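Local coordinates for protein homoserine dehydrogenase (Thermoplasma acidophilum, PDB 3ING) that probably catalyses the NADPH-dependent reduction of aspartate semialdehyde to homoserine on the pathway to threonine and methionine, at residues 117-120 with 121-125; 102-105 with 106-110; 229-232 with 233-236; 191-194 with 195-199; 144-147 with 148-151. One frame throughout, in Å; residues are numbered along the deposited sequence.

Interaction 1 of 5, residues 117-120 with 121-125; sequences NKSG and LANKW. With NDP (NADPH dihydro-nicotinamide-adenine-dinucleotide phosphate), chain C.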
# COMPACT_ATOMS: atom_id res chain seq x y z
N ASN A 117 19.83 -3.20 -2.73
CA ASN A 117 21.06 -2.70 -2.13
C ASN A 117 20.87 -1.21 -1.79
O ASN A 117 20.43 -0.44 -2.62
CB ASN A 117 22.22 -2.97 -3.11
CG ASN A 117 23.55 -2.32 -2.70
OD1 ASN A 117 23.55 -1.25 -2.16
ND2 ASN A 117 24.66 -2.96 -3.01
N LYS A 118 21.17 -0.85 -0.53
CA LYS A 118 20.93 0.49 0.00
C LYS A 118 22.09 1.45 -0.14
O LYS A 118 21.92 2.66 0.05
CB LYS A 118 20.62 0.37 1.50
CG LYS A 118 19.47 -0.60 1.70
CD LYS A 118 19.42 -1.19 3.09
CE LYS A 118 18.69 -2.56 3.04
NZ LYS A 118 18.71 -3.26 4.35
N SER A 119 23.28 0.93 -0.44
CA SER A 119 24.50 1.77 -0.34
C SER A 119 24.65 2.80 -1.46
O SER A 119 25.11 3.93 -1.24
CB SER A 119 25.73 0.88 -0.33
OG SER A 119 26.90 1.65 -0.12
N GLY A 120 24.31 2.42 -2.68
CA GLY A 120 24.36 3.36 -3.80
C GLY A 120 23.47 4.55 -3.54
O GLY A 120 23.92 5.66 -3.56
N LEU A 121 22.20 4.31 -3.22
CA LEU A 121 21.26 5.38 -2.97
C LEU A 121 21.57 6.17 -1.72
O LEU A 121 21.30 7.35 -1.65
CB LEU A 121 19.83 4.81 -2.89
CG LEU A 121 19.29 4.21 -4.19
CD1 LEU A 121 17.96 3.50 -3.96
CD2 LEU A 121 19.19 5.29 -5.30
N ALA A 122 22.14 5.52 -0.71
CA ALA A 122 22.45 6.22 0.54
C ALA A 122 23.68 7.17 0.45
O ALA A 122 23.77 8.14 1.19
CB ALA A 122 22.63 5.21 1.70
N ASN A 123 24.57 6.88 -0.50
CA ASN A 123 25.80 7.60 -0.68
C ASN A 123 25.86 8.48 -1.92
O ASN A 123 26.52 9.52 -1.92
CB ASN A 123 26.95 6.58 -0.75
CG ASN A 123 27.24 5.92 0.59
OD1 ASN A 123 27.70 6.58 1.50
ND2 ASN A 123 27.00 4.63 0.69
N LYS A 124 25.18 8.06 -2.98
CA LYS A 124 25.32 8.65 -4.30
C LYS A 124 23.96 8.95 -4.97
O LYS A 124 23.81 8.85 -6.19
CB LYS A 124 26.13 7.69 -5.19
CG LYS A 124 27.55 7.33 -4.68
CD LYS A 124 28.68 7.82 -5.53
CE LYS A 124 28.46 9.20 -6.10
NZ LYS A 124 29.69 9.99 -6.23
N TRP A 125 23.00 9.40 -4.18
CA TRP A 125 21.65 9.69 -4.66
C TRP A 125 21.71 10.66 -5.82
O TRP A 125 21.10 10.45 -6.86
CB TRP A 125 20.83 10.33 -3.54
CG TRP A 125 19.43 10.62 -3.91
CD1 TRP A 125 18.96 11.72 -4.59
CD2 TRP A 125 18.29 9.79 -3.64
NE1 TRP A 125 17.61 11.62 -4.74
CE2 TRP A 125 17.17 10.45 -4.17
CE3 TRP A 125 18.12 8.55 -3.01
CZ2 TRP A 125 15.90 9.91 -4.10
CZ3 TRP A 125 16.85 8.02 -2.94
CH2 TRP A 125 15.75 8.70 -3.48
PA NDP C . 24.18 -12.14 0.52
O1A NDP C . 23.47 -13.33 1.02
O2A NDP C . 25.53 -11.88 1.08
O5B NDP C . 24.33 -12.22 -1.08
C5B NDP C . 25.06 -11.31 -1.88
C4B NDP C . 25.20 -11.84 -3.30
O4B NDP C . 26.00 -11.00 -4.09
C3B NDP C . 25.93 -13.19 -3.34
O3B NDP C . 25.55 -13.93 -4.49
C2B NDP C . 27.36 -12.79 -3.44
O2B NDP C . 28.20 -13.77 -3.99
C1B NDP C . 27.23 -11.65 -4.41
N9A NDP C . 28.31 -10.67 -4.37
C8A NDP C . 29.10 -10.25 -3.34
N7A NDP C . 29.91 -9.26 -3.82
C5A NDP C . 29.63 -9.07 -5.12
C6A NDP C . 30.19 -8.21 -6.04
N6A NDP C . 30.94 -7.18 -5.63
N1A NDP C . 29.67 -8.26 -7.28
C2A NDP C . 28.68 -9.14 -7.66
N3A NDP C . 28.10 -10.01 -6.75
C4A NDP C . 28.61 -9.93 -5.49
O3 NDP C . 23.26 -10.83 0.73
PN NDP C . 21.66 -10.80 0.88
O1N NDP C . 21.30 -11.17 2.28
O2N NDP C . 21.10 -11.57 -0.27
O5D NDP C . 21.32 -9.22 0.70
C5D NDP C . 21.51 -8.71 -0.62
C4D NDP C . 21.17 -7.22 -0.62
O4D NDP C . 19.82 -7.08 -0.23
C3D NDP C . 21.97 -6.41 0.37
O3D NDP C . 22.44 -5.17 -0.18
C2D NDP C . 21.01 -6.19 1.53
O2D NDP C . 21.29 -5.02 2.25
C1D NDP C . 19.69 -6.13 0.81
N1N NDP C . 18.54 -6.41 1.66
C2N NDP C . 18.48 -7.60 2.34
C3N NDP C . 17.52 -7.86 3.30
C7N NDP C . 17.43 -9.22 3.88
O7N NDP C . 16.16 -9.66 4.18
N7N NDP C . 18.48 -10.01 3.99
C4N NDP C . 16.28 -6.98 3.41
C5N NDP C . 16.43 -5.72 2.60
C6N NDP C . 17.52 -5.50 1.76
P2B NDP C . 28.29 -15.26 -3.42
O1X NDP C . 29.47 -15.76 -4.21
O2X NDP C . 26.95 -16.04 -3.54
O3X NDP C . 28.62 -15.08 -1.97
O HOH W 1 21.81 1.35 -3.97
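Ser-119 and Asn-123 make the grip of this turn at the helix start. The amide of Asn-123 folds back over the backbone, so that ND2 donates to Ser-119 O at 2.8 Å; it arrives tilted from the carbonyl plane, and a weak bond from Asn-123 N ends on the same oxygen. The torsion responsible sets CG of Asn-123 beside its own backbone N (chi1 -71°). One residue earlier the packing is close, with Ala-122 CB 3.1 Å from Lys-118 O, which also accepts from Ala-122 N at 3.0 Å. Gly-120 O takes a bond from Lys-124 N at 2.8 Å. Ahead of the turn Asn-117 caps the chain: its OD1 receives Ser-119 N at 2.8 Å, an Asx turn, while a water donates to Asn-117 O and accepts from Leu-121 N. The looser side is that of Asn-123 and Lys-124, both partly exposed; the lysine chain bends away after CB passes Gly-120 O, and its NZ reaches Asp-127. Lys-118 instead extends inward, its CE 3.4 Å from C6N of the NADPH nicotinamide and its NZ in a salt bridge with Asp-213, close to Lys-217, the predicted proton donor. The turn leads into helix 119-135 of a Rossmann-type beta-alpha-beta unit, just after strand 112-115. Helix 97-108 lies against Asn-117, Ser-119 and Lys-124, and helix 212-226 packs on Leu-121, Ala-122 and Trp-125.

Interaction 2 of 5, residues 102-105 with 106-110; sequences LYRM and AFESG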
# COMPACT_ATOMS: atom_id res chain seq x y z
N LEU A 102 27.43 0.67 -11.50
CA LEU A 102 26.57 -0.33 -12.05
C LEU A 102 25.30 0.25 -12.64
O LEU A 102 24.95 -0.08 -13.76
CB LEU A 102 26.24 -1.36 -10.97
CG LEU A 102 25.39 -2.56 -11.32
CD1 LEU A 102 26.10 -3.46 -12.31
CD2 LEU A 102 25.05 -3.28 -10.00
N TYR A 103 24.62 1.12 -11.90
CA TYR A 103 23.36 1.70 -12.34
C TYR A 103 23.59 2.59 -13.54
O TYR A 103 22.84 2.53 -14.51
CB TYR A 103 22.67 2.48 -11.21
CG TYR A 103 22.50 1.69 -9.90
CD1 TYR A 103 22.57 0.31 -9.86
CD2 TYR A 103 22.30 2.35 -8.68
CE1 TYR A 103 22.46 -0.37 -8.64
CE2 TYR A 103 22.22 1.67 -7.49
CZ TYR A 103 22.30 0.32 -7.48
OH TYR A 103 22.22 -0.32 -6.26
N ARG A 104 24.69 3.35 -13.53
CA ARG A 104 25.03 4.20 -14.66
C ARG A 104 25.23 3.34 -15.91
O ARG A 104 24.66 3.62 -16.97
CB ARG A 104 26.28 5.02 -14.36
CG ARG A 104 26.71 5.83 -15.59
CD ARG A 104 27.71 6.85 -15.24
NE ARG A 104 28.36 7.40 -16.43
CZ ARG A 104 29.26 8.37 -16.41
NH1 ARG A 104 29.67 8.89 -15.27
NH2 ARG A 104 29.78 8.82 -17.54
N MSE A 105 26.02 2.28 -15.78
CA MSE A 105 26.21 1.36 -16.90
C MSE A 105 24.88 0.82 -17.41
O MSE A 105 24.62 0.79 -18.64
CB MSE A 105 27.07 0.18 -16.49
CG MSE A 105 27.25 -0.86 -17.61
SE MSE A 105 28.37 -2.35 -17.00
CE MSE A 105 29.88 -1.31 -16.51
N ALA A 106 24.03 0.38 -16.48
CA ALA A 106 22.69 -0.11 -16.83
C ALA A 106 21.89 0.94 -17.60
O ALA A 106 21.36 0.65 -18.67
CB ALA A 106 21.93 -0.56 -15.59
N PHE A 107 21.79 2.15 -17.04
CA PHE A 107 21.01 3.22 -17.64
C PHE A 107 21.48 3.55 -19.02
O PHE A 107 20.66 3.80 -19.92
CB PHE A 107 21.07 4.52 -16.83
CG PHE A 107 20.51 4.44 -15.45
CD1 PHE A 107 19.37 3.69 -15.16
CD2 PHE A 107 21.06 5.20 -14.46
CE1 PHE A 107 18.86 3.65 -13.89
CE2 PHE A 107 20.56 5.20 -13.20
CZ PHE A 107 19.45 4.42 -12.89
N GLU A 108 22.80 3.62 -19.19
CA GLU A 108 23.38 3.95 -20.47
C GLU A 108 23.17 2.83 -21.46
O GLU A 108 23.23 3.06 -22.64
CB GLU A 108 24.88 4.25 -20.35
CG GLU A 108 25.15 5.52 -19.53
CD GLU A 108 26.62 5.86 -19.34
OE1 GLU A 108 27.50 5.00 -19.60
OE2 GLU A 108 26.88 6.99 -18.89
N SER A 109 22.96 1.61 -20.96
CA SER A 109 22.73 0.47 -21.82
C SER A 109 21.25 0.30 -22.15
O SER A 109 20.88 -0.74 -22.67
CB SER A 109 23.18 -0.80 -21.12
OG SER A 109 24.58 -0.84 -20.96
N GLY A 110 20.41 1.26 -21.79
CA GLY A 110 18.99 1.16 -22.12
C GLY A 110 18.13 0.41 -21.11
O GLY A 110 17.00 -0.00 -21.42
O HOH W 2 29.82 6.74 -19.72
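Arg-104 and Glu-108 meet because their first torsions differ: the arginine chain leaves with CG opposite the backbone N (chi1 175°) and stays extended to NE, whereas the glutamate keeps CG beside its N (chi1 -66°) and runs straight back toward it. NE then donates to Glu-108 OE2 at 2.9 Å in a salt bridge that spans one helical turn. The acceptor lies at the edge of the guanidinium, but NE reaches OE2 from above the carboxylate plane, the two planes standing 75° apart. A water bridges the remaining ends, from Arg-104 NH2 to Glu-108 OE1, and NH1 bonds to Tyr-100 OH. On the buried side, Tyr-103 O sits over one face of the Phe-107 ring, 3.2 Å from CG, while it also accepts from Phe-107 N at 2.8 Å. Tyr-103 CB touches Phe-107 CE2 at 4.0 Å, and Tyr-103 OH is held by Asp-88 and Thr-115. The helix closes in a Schellman motif, with Gly-110 N bonded to Phe-107 O at 3.2 Å. Helix 97-108 is thus amphipathic here: its aromatic side lies on strand 112-115 and helix 119-135, while the ion pair is at the exposed surface and water-bridged, so its contribution to stability is probably modest.

Interaction 3 of 5, residues 229-232 with 233-236; sequences EYTL and NDVE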
# COMPACT_ATOMS: atom_id res chain seq x y z
N GLU A 229 18.71 15.56 -1.35
CA GLU A 229 19.76 14.70 -1.87
C GLU A 229 20.81 14.51 -0.78
O GLU A 229 21.99 14.69 -1.01
CB GLU A 229 20.34 15.28 -3.17
CG GLU A 229 19.31 15.30 -4.26
CD GLU A 229 19.93 15.52 -5.61
OE1 GLU A 229 20.87 16.33 -5.66
OE2 GLU A 229 19.48 14.90 -6.61
N TYR A 230 20.33 14.14 0.42
CA TYR A 230 21.20 13.93 1.54
C TYR A 230 22.05 12.66 1.29
O TYR A 230 21.72 11.83 0.43
CB TYR A 230 20.39 13.74 2.82
CG TYR A 230 19.75 14.98 3.43
CD1 TYR A 230 19.77 16.21 2.81
CD2 TYR A 230 19.05 14.87 4.63
CE1 TYR A 230 19.11 17.31 3.38
CE2 TYR A 230 18.41 15.95 5.20
CZ TYR A 230 18.43 17.17 4.58
OH TYR A 230 17.76 18.22 5.21
N THR A 231 23.16 12.59 2.02
CA THR A 231 24.00 11.40 2.10
C THR A 231 24.05 10.99 3.59
O THR A 231 23.41 11.61 4.45
CB THR A 231 25.45 11.72 1.66
OG1 THR A 231 26.08 12.56 2.64
CG2 THR A 231 25.50 12.41 0.26
N LEU A 232 24.85 9.98 3.91
CA LEU A 232 25.03 9.54 5.30
C LEU A 232 25.56 10.64 6.19
O LEU A 232 25.31 10.62 7.39
CB LEU A 232 25.96 8.32 5.34
CG LEU A 232 25.38 7.03 4.72
CD1 LEU A 232 26.44 5.90 4.54
CD2 LEU A 232 24.18 6.52 5.57
N ASN A 233 26.29 11.60 5.61
CA ASN A 233 26.84 12.72 6.34
C ASN A 233 25.76 13.64 6.90
O ASN A 233 26.03 14.44 7.78
CB ASN A 233 27.77 13.54 5.42
CG ASN A 233 28.96 12.71 4.86
OD1 ASN A 233 29.51 11.87 5.58
ND2 ASN A 233 29.33 12.94 3.58
N ASP A 234 24.53 13.48 6.45
CA ASP A 234 23.45 14.41 6.79
C ASP A 234 22.40 13.86 7.71
O ASP A 234 21.40 14.54 7.95
CB ASP A 234 22.73 14.82 5.49
CG ASP A 234 23.64 15.57 4.52
OD1 ASP A 234 24.29 16.56 4.97
OD2 ASP A 234 23.70 15.19 3.34
N VAL A 235 22.59 12.64 8.19
CA VAL A 235 21.60 11.98 9.02
C VAL A 235 22.23 11.61 10.34
O VAL A 235 23.44 11.55 10.43
CB VAL A 235 21.02 10.75 8.34
CG1 VAL A 235 20.55 11.11 6.90
CG2 VAL A 235 22.02 9.59 8.31
N GLU A 236 21.41 11.39 11.37
CA GLU A 236 21.90 11.01 12.71
C GLU A 236 21.51 9.54 12.96
O GLU A 236 20.40 9.11 12.57
CB GLU A 236 21.29 11.92 13.78
O HOH W 3 26.09 11.01 10.04
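Hydrogen bonds between Thr-231 and Asp-234 run both ways and set the shape of this turn. Thr-231 N points at Asp-234 OD2 at 3.0 Å, nearly straight (168°) and on the anti side of the carboxylate, close to its plane. In return Asp-234 N donates to Thr-231 O at 3.0 Å, from well above the carbonyl plane. A third bond comes from Asn-233 N to Thr-231 OG1 at 3.1 Å; it exists because OG1 stands between the threonine's own N and carbonyl carbon (chi1 70°), facing the next peptides. The bond from Val-235 N to Leu-232 O is weak, but a water donates to both carbonyl oxygens, Leu-232 O and Val-235 O, and so bridges the end of the turn.

Nonpolar contact is carried by Tyr-230, whose ring atom CG lies 3.6 Å from Asp-234 CB, with ring and carboxylate planes 53° apart. Its OH bonds to Pro-262 O on strand 261-270. Replacing this tyrosine by an alanine would probably leave Asp-234 CB without its ring neighbour and that carbonyl without its hydroxyl donor. Val-235 packs on Ser-218 and Val-219 of helix 212-226.

An ST turn, Thr-231 OG1 with Asn-233 N, and the bond from Thr-231 N to Asp-234 OD2 together hold the start of a short 3-10 segment, in the loop between helix 212-226 and strand 249-258.

Interaction 4 of 5, residues 191-194 with 195-199; sequences VVDD and AIKKG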
# COMPACT_ATOMS: atom_id res chain seq x y z
N VAL A 191 21.99 -14.31 19.40
CA VAL A 191 21.05 -13.55 18.63
C VAL A 191 21.57 -13.40 17.20
O VAL A 191 20.84 -13.66 16.23
CB VAL A 191 20.76 -12.15 19.22
CG1 VAL A 191 19.62 -11.45 18.40
CG2 VAL A 191 20.40 -12.23 20.72
N VAL A 192 22.84 -13.01 17.06
CA VAL A 192 23.43 -12.88 15.71
C VAL A 192 23.29 -14.22 14.94
O VAL A 192 22.97 -14.23 13.73
CB VAL A 192 24.93 -12.43 15.75
CG1 VAL A 192 25.62 -12.68 14.42
CG2 VAL A 192 25.02 -10.93 16.20
N ASP A 193 23.48 -15.34 15.64
CA ASP A 193 23.35 -16.68 15.04
C ASP A 193 21.92 -16.84 14.51
O ASP A 193 21.71 -17.23 13.37
CB ASP A 193 23.70 -17.73 16.08
CG ASP A 193 23.55 -19.19 15.58
OD1 ASP A 193 23.86 -19.49 14.44
OD2 ASP A 193 23.16 -20.05 16.38
N ASP A 194 20.92 -16.49 15.32
CA ASP A 194 19.55 -16.54 14.87
C ASP A 194 19.27 -15.61 13.71
O ASP A 194 18.53 -15.99 12.82
CB ASP A 194 18.58 -16.21 15.99
CG ASP A 194 18.44 -17.33 17.00
OD1 ASP A 194 18.72 -18.48 16.63
OD2 ASP A 194 18.05 -17.02 18.14
N ALA A 195 19.79 -14.38 13.74
CA ALA A 195 19.58 -13.45 12.61
C ALA A 195 20.14 -13.99 11.28
O ALA A 195 19.53 -13.84 10.22
CB ALA A 195 20.17 -12.07 12.93
N ILE A 196 21.31 -14.62 11.34
CA ILE A 196 21.94 -15.24 10.18
C ILE A 196 21.08 -16.41 9.71
O ILE A 196 20.86 -16.55 8.52
CB ILE A 196 23.41 -15.68 10.49
CG1 ILE A 196 24.28 -14.43 10.73
CG2 ILE A 196 23.97 -16.52 9.38
CD1 ILE A 196 25.69 -14.72 11.15
N LYS A 197 20.60 -17.23 10.64
CA LYS A 197 19.70 -18.33 10.30
C LYS A 197 18.43 -17.84 9.63
O LYS A 197 18.02 -18.42 8.64
CB LYS A 197 19.36 -19.14 11.55
CG LYS A 197 20.48 -20.08 11.96
CD LYS A 197 20.21 -20.72 13.34
CE LYS A 197 21.29 -21.77 13.65
NZ LYS A 197 21.17 -22.38 15.01
N LYS A 198 17.84 -16.76 10.12
CA LYS A 198 16.69 -16.16 9.47
C LYS A 198 17.03 -15.55 8.11
O LYS A 198 16.17 -15.45 7.22
CB LYS A 198 16.09 -15.06 10.34
CG LYS A 198 15.42 -15.52 11.60
CD LYS A 198 14.26 -14.56 12.05
CE LYS A 198 14.65 -13.08 12.11
NZ LYS A 198 13.59 -12.21 12.82
N GLY A 199 18.27 -15.12 7.94
CA GLY A 199 18.72 -14.55 6.68
C GLY A 199 18.62 -13.05 6.62
O GLY A 199 18.75 -12.50 5.53
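The carboxylate of Asp-193 is met obliquely by the end of Lys-197: CE lies 3.5 Å from OD1, and NZ pairs with OD2 at 3.4 Å in a weak, long salt bridge. The lysine chain runs fully extended alongside the helix, with CG packed over Asp-193 O at 3.4 Å, and reaches back across one turn. The second flat group, the carboxylate of Asp-194, turns elsewhere: OD2 is bound by Arg-186, and OD1 comes only within 4.2 Å of Lys-197 CD. An alanine in place of Asp-193 would probably leave Lys-197 NZ without its nearest carboxylate and let the lysine end swing freely.

The turns belong to helix 188-198, which ends in a Schellman motif. Gly-199, with positive phi, is its C-prime residue; Gly-199 N bonds to Ala-195 O and weakly to Ile-196 O, while Ile-200 N reaches Ala-195 O. Gly-199 O receives the amide N7N of NADPH and Asn-14 ND2, so the helix end forms part of the cofactor pocket.

Along the helix, Lys-197 N donates to Asp-193 O at 2.9 Å and Lys-198 N to Asp-194 O at 2.9 Å. Apolar contact is slight: Ile-196 CD1 meets Val-192 CG1 at 3.9 Å, the isoleucine chain staying extended beyond CG1 (chi2 175°) across Val-192 O. Lys-198, bent at chi3, reaches Asp-283 and, by a cation-pi contact, the ring of Tyr-177 on helix 173-183.

Interaction 5 of 5, residues 144-147 with 148-151; sequences TVAG and GVPL. With NA (sodium ion), chain B.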
# COMPACT_ATOMS: atom_id res chain seq x y z
N THR A 144 14.90 -1.73 -0.37
CA THR A 144 15.95 -1.03 0.36
C THR A 144 15.50 -0.50 1.73
O THR A 144 16.35 -0.24 2.53
CB THR A 144 16.51 0.16 -0.43
OG1 THR A 144 15.47 1.16 -0.58
CG2 THR A 144 17.06 -0.32 -1.80
N VAL A 145 14.20 -0.35 2.00
CA VAL A 145 13.75 0.06 3.35
C VAL A 145 12.63 -0.88 3.81
O VAL A 145 11.60 -0.99 3.14
CB VAL A 145 13.23 1.49 3.40
CG1 VAL A 145 12.79 1.89 4.90
CG2 VAL A 145 14.25 2.47 2.83
N ALA A 146 12.85 -1.58 4.91
CA ALA A 146 11.86 -2.53 5.44
C ALA A 146 11.58 -3.59 4.40
O ALA A 146 10.48 -3.69 3.85
CB ALA A 146 10.53 -1.84 5.89
N GLY A 147 12.59 -4.35 4.09
CA GLY A 147 12.51 -5.48 3.15
C GLY A 147 11.17 -5.76 2.53
O GLY A 147 10.83 -5.24 1.48
N GLY A 148 10.38 -6.58 3.20
CA GLY A 148 9.14 -7.04 2.63
C GLY A 148 7.90 -6.25 2.97
O GLY A 148 6.80 -6.60 2.54
N VAL A 149 8.02 -5.16 3.70
CA VAL A 149 6.83 -4.36 4.01
C VAL A 149 6.62 -3.35 2.88
O VAL A 149 7.52 -2.62 2.57
CB VAL A 149 6.97 -3.58 5.34
CG1 VAL A 149 5.67 -2.82 5.60
CG2 VAL A 149 7.27 -4.54 6.50
N PRO A 150 5.43 -3.33 2.27
CA PRO A 150 5.18 -2.31 1.25
C PRO A 150 5.30 -0.89 1.80
O PRO A 150 4.65 -0.53 2.79
CB PRO A 150 3.74 -2.59 0.80
CG PRO A 150 3.51 -4.01 1.18
CD PRO A 150 4.29 -4.24 2.43
N LEU A 151 6.14 -0.08 1.15
CA LEU A 151 6.46 1.23 1.62
C LEU A 151 6.48 2.17 0.43
O LEU A 151 5.61 3.03 0.30
CB LEU A 151 7.82 1.16 2.37
CG LEU A 151 8.16 2.32 3.32
CD1 LEU A 151 9.32 1.98 4.28
CD2 LEU A 151 8.44 3.58 2.57
NA NA B . 9.86 -2.04 1.61
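Val-145 and Leu-151 touch across a loop folded round a sodium ion. Their side chains meet at a slant, CG1 of the valine against CD1 of the leucine at 3.5 Å. Both leave the backbone in the same sense: Val-145 CG1 and Leu-151 CG each stand opposite their N (chi1 -178° and -162°), which sends the two branches at one another. Ala-146 lies between these and Val-149, its CB 4.0 Å from Val-149 CB and 4.3 Å from Leu-151 CD1. The apolar groups thus line one side of the loop, while the carbonyl oxygens gather on the metal.

Sodium is bound by Val-145 O at 2.5 Å, Val-149 O at 2.6 Å and, more loosely, Ala-146 O at 2.9 Å; Glu-142 completes the site through its O and OE2. Ala-146 O also accepts Val-149 N at 2.9 Å, the donor tilted 33° from the carbonyl plane, so one buried oxygen serves a turn and a metal. Ala-146 has positive phi, and two glycines, Gly-147 and Gly-148, follow at the bend. Gly-147 also touches the NADPH, and Gly-148 N is held by Asp-304.

The loop runs from strand 139-140 to helix 152-157, for which Leu-151 is the N-cap. Helix 212-226 packs on Val-145 and Leu-151 through Leu-221, strands 286-291 and 296-301 lie against Val-149, and Pro-150 meets Ser-158 of the second subunit.

How the interactions relate
Interactions 1 and 5 are buried and meet at Lys-118 and Thr-144 beside the nicotinamide; one is a capped helix start, the other a loop whose carbonyls serve a metal. Interaction 2 lies on the neighbouring helix of the same nucleotide-binding domain as interaction 1, touching it through Tyr-103 and Asn-117, and is buried on one side and charged on the other. Interaction 3 is a surface turn that packs on the helix of interaction 1, Leu-232 against Asn-123. Interaction 4 stands apart, about 34 Å from interaction 2 between centres, yet ends its helix with the same Schellman motif, there at the cofactor; its ion pair is longer than that of interaction 2.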